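Local coordinates for protein type C neurotoxin (Clostridium botulinum, PDB 3PME) that probably binds receptors such as gangliosides on the nerve-cell membrane, as the receptor-binding domain of a botulinum C/D mosaic neurotoxin, at residues 255-260 with 381-386. Residues are numbered along the deposited sequence; the frame is centred on the assembly and turned at random.
Sequences ILVLVQ and ENAYTP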
loop_
_atom_site.group_PDB
_atom_site.type_symbol
_atom_site.label_atom_id
_atom_site.label_comp_id
_atom_site.label_asym_id
_atom_site.label_seq_id
_atom_site.Cartn_x
_atom_site.Cartn_y
_atom_site.Cartn_z
ATOM N N ILE A 255 29.011 5.524 12.424
ATOM C CA ILE A 255 28.297 5.148 11.208
ATOM C C ILE A 255 26.919 4.637 11.600
ATOM O O ILE A 255 26.598 4.527 12.790
ATOM C CB ILE A 255 29.043 4.084 10.391
ATOM C CG1 ILE A 255 29.091 2.772 11.166
ATOM C CG2 ILE A 255 30.447 4.576 10.001
ATOM C CD1 ILE A 255 29.190 1.565 10.272
ATOM N N LEU A 256 26.092 4.342 10.607
ATOM C CA LEU A 256 24.786 3.778 10.893
ATOM C C LEU A 256 24.806 2.268 10.651
ATOM O O LEU A 256 25.399 1.787 9.683
ATOM C CB LEU A 256 23.737 4.417 9.981
ATOM C CG LEU A 256 23.526 5.911 10.167
ATOM C CD1 LEU A 256 22.543 6.413 9.110
ATOM C CD2 LEU A 256 23.023 6.192 11.582
ATOM N N VAL A 257 24.148 1.533 11.539
ATOM C CA VAL A 257 23.999 0.093 11.354
ATOM C C VAL A 257 22.558 -0.291 11.644
ATOM O O VAL A 257 21.787 0.527 12.145
ATOM C CB VAL A 257 24.943 -0.709 12.279
ATOM C CG1 VAL A 257 26.411 -0.481 11.894
ATOM C CG2 VAL A 257 24.670 -0.362 13.724
ATOM N N LEU A 258 22.202 -1.538 11.331
ATOM C CA LEU A 258 20.854 -2.033 11.564
ATOM C C LEU A 258 20.843 -2.962 12.769
ATOM O O LEU A 258 21.459 -4.027 12.748
ATOM C CB LEU A 258 20.321 -2.762 10.323
ATOM C CG LEU A 258 20.452 -2.007 8.990
ATOM C CD1 LEU A 258 19.828 -2.795 7.825
ATOM C CD2 LEU A 258 19.845 -0.613 9.090
ATOM N N VAL A 259 20.124 -2.552 13.804
ATOM C CA VAL A 259 20.078 -3.259 15.078
ATOM C C VAL A 259 18.716 -3.930 15.276
ATOM O O VAL A 259 17.669 -3.348 14.979
ATOM C CB VAL A 259 20.291 -2.260 16.224
ATOM C CG1 VAL A 259 20.115 -2.942 17.583
ATOM C CG2 VAL A 259 21.663 -1.593 16.102
ATOM N N GLN A 260 18.711 -5.158 15.785
ATOM C CA GLN A 260 17.433 -5.824 16.007
ATOM C C GLN A 260 16.677 -5.161 17.150
ATOM O O GLN A 260 17.232 -4.953 18.227
ATOM C CB GLN A 260 17.628 -7.308 16.303
ATOM C CG GLN A 260 16.331 -8.104 16.219
ATOM C CD GLN A 260 16.557 -9.589 16.342
ATOM O OE1 GLN A 260 17.175 -10.056 17.299
ATOM N NE2 GLN A 260 16.061 -10.345 15.371
ATOM N N GLU A 381 34.878 -6.289 12.719
ATOM C CA GLU A 381 33.564 -6.630 13.263
ATOM C C GLU A 381 32.511 -6.567 12.168
ATOM O O GLU A 381 32.469 -5.616 11.383
ATOM C CB GLU A 381 33.164 -5.689 14.402
ATOM C CG GLU A 381 31.896 -6.127 15.128
ATOM C CD GLU A 381 31.460 -5.154 16.210
ATOM O OE1 GLU A 381 32.307 -4.370 16.692
ATOM O OE2 GLU A 381 30.268 -5.174 16.583
ATOM N N ASN A 382 31.654 -7.579 12.134
ATOM C CA ASN A 382 30.557 -7.623 11.182
ATOM C C ASN A 382 29.341 -6.914 11.739
ATOM O O ASN A 382 29.106 -6.933 12.945
ATOM C CB ASN A 382 30.190 -9.080 10.873
ATOM C CG ASN A 382 31.351 -9.858 10.295
ATOM O OD1 ASN A 382 31.811 -9.579 9.187
ATOM N ND2 ASN A 382 31.838 -10.840 11.049
ATOM N N ALA A 383 28.558 -6.312 10.851
ATOM C CA ALA A 383 27.314 -5.654 11.233
ATOM C C ALA A 383 26.359 -5.664 10.053
ATOM O O ALA A 383 26.793 -5.620 8.908
ATOM C CB ALA A 383 27.594 -4.209 11.675
ATOM N N TYR A 384 25.060 -5.716 10.327
ATOM C CA TYR A 384 24.075 -5.451 9.286
ATOM C C TYR A 384 24.147 -3.954 9.022
ATOM O O TYR A 384 23.998 -3.158 9.953
ATOM C CB TYR A 384 22.678 -5.843 9.749
ATOM C CG TYR A 384 22.456 -7.324 9.943
ATOM C CD1 TYR A 384 22.882 -7.967 11.099
ATOM C CD2 TYR A 384 21.772 -8.070 8.986
ATOM C CE1 TYR A 384 22.648 -9.331 11.282
ATOM C CE2 TYR A 384 21.542 -9.428 9.156
ATOM C CZ TYR A 384 21.984 -10.044 10.312
ATOM O OH TYR A 384 21.750 -11.390 10.499
ATOM N N THR A 385 24.406 -3.575 7.773
ATOM C CA THR A 385 24.800 -2.194 7.489
ATOM C C THR A 385 24.084 -1.671 6.251
ATOM O O THR A 385 24.058 -2.345 5.217
ATOM C CB THR A 385 26.320 -2.100 7.230
ATOM O OG1 THR A 385 27.036 -2.785 8.273
ATOM C CG2 THR A 385 26.775 -0.637 7.151
ATOM N N PRO A 386 23.487 -0.470 6.346
ATOM C CA PRO A 386 23.041 0.220 5.135
ATOM C C PRO A 386 24.257 0.908 4.514
ATOM O O PRO A 386 24.987 1.619 5.219
ATOM C CB PRO A 386 22.053 1.259 5.673
ATOM C CG PRO A 386 22.628 1.629 7.038
ATOM C CD PRO A 386 23.306 0.353 7.556
HETATM O O HOH W 1 26.390 2.724 7.316
HETATM O O HOH W 2 24.180 -5.055 12.993
#
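L258 lies at the centre of the buried contact between strand 255-260 and the start of strand 383-389, its CB pointing at the other strand. Its backbone N gives a nearly straight hydrogen bond to Y384 O (2.8 Å, N-H...O 171°), arriving from above the carbonyl plane; it is the one direct hydrogen bond between the segments. The two run at 124°, nearer antiparallel than parallel, and waters join further backbone atoms. One water donates to L258 O and accepts from Y384 N, lying in the plane of the Y384 ring at its edge; another lies within hydrogen-bonding distance of L256 O and P386 O.

With CG anti to its carbonyl carbon (chi1 -50°), the L258 side chain slides past the P386 ring in the opposite direction, CD2 lying 3.9 Å from P386 CD. L258 CB meets Y384 CB at the same distance, while the phenol leads away from the strand. The proline ring also sits against the strand backbone, P386 CD 3.3 Å from L256 O. V257 brings CB to 3.5 Å from the accepting Y384 O and CG1 to 3.9 Å from A383 CB. T385 CB points off the other strand; its OG1, anti to the carbonyl carbon, bonds back to A383 O at 2.9 Å.

Both strands belong to the C-terminal half of the receptor-binding domain, which in clostridial neurotoxins has the beta-trefoil fold, and the contact joins its hairpin 247-260 to the larger sheet. R247 hydrogen-bonds L258 O and makes a cation-pi contact with Y384, whose ring also meets Y244 edge-to-face. In that hairpin I249 touches L256 and L258, whereas strand 383-389 is flanked by 366-373 and 326-332; L329 of the latter packs on both L256 and P386.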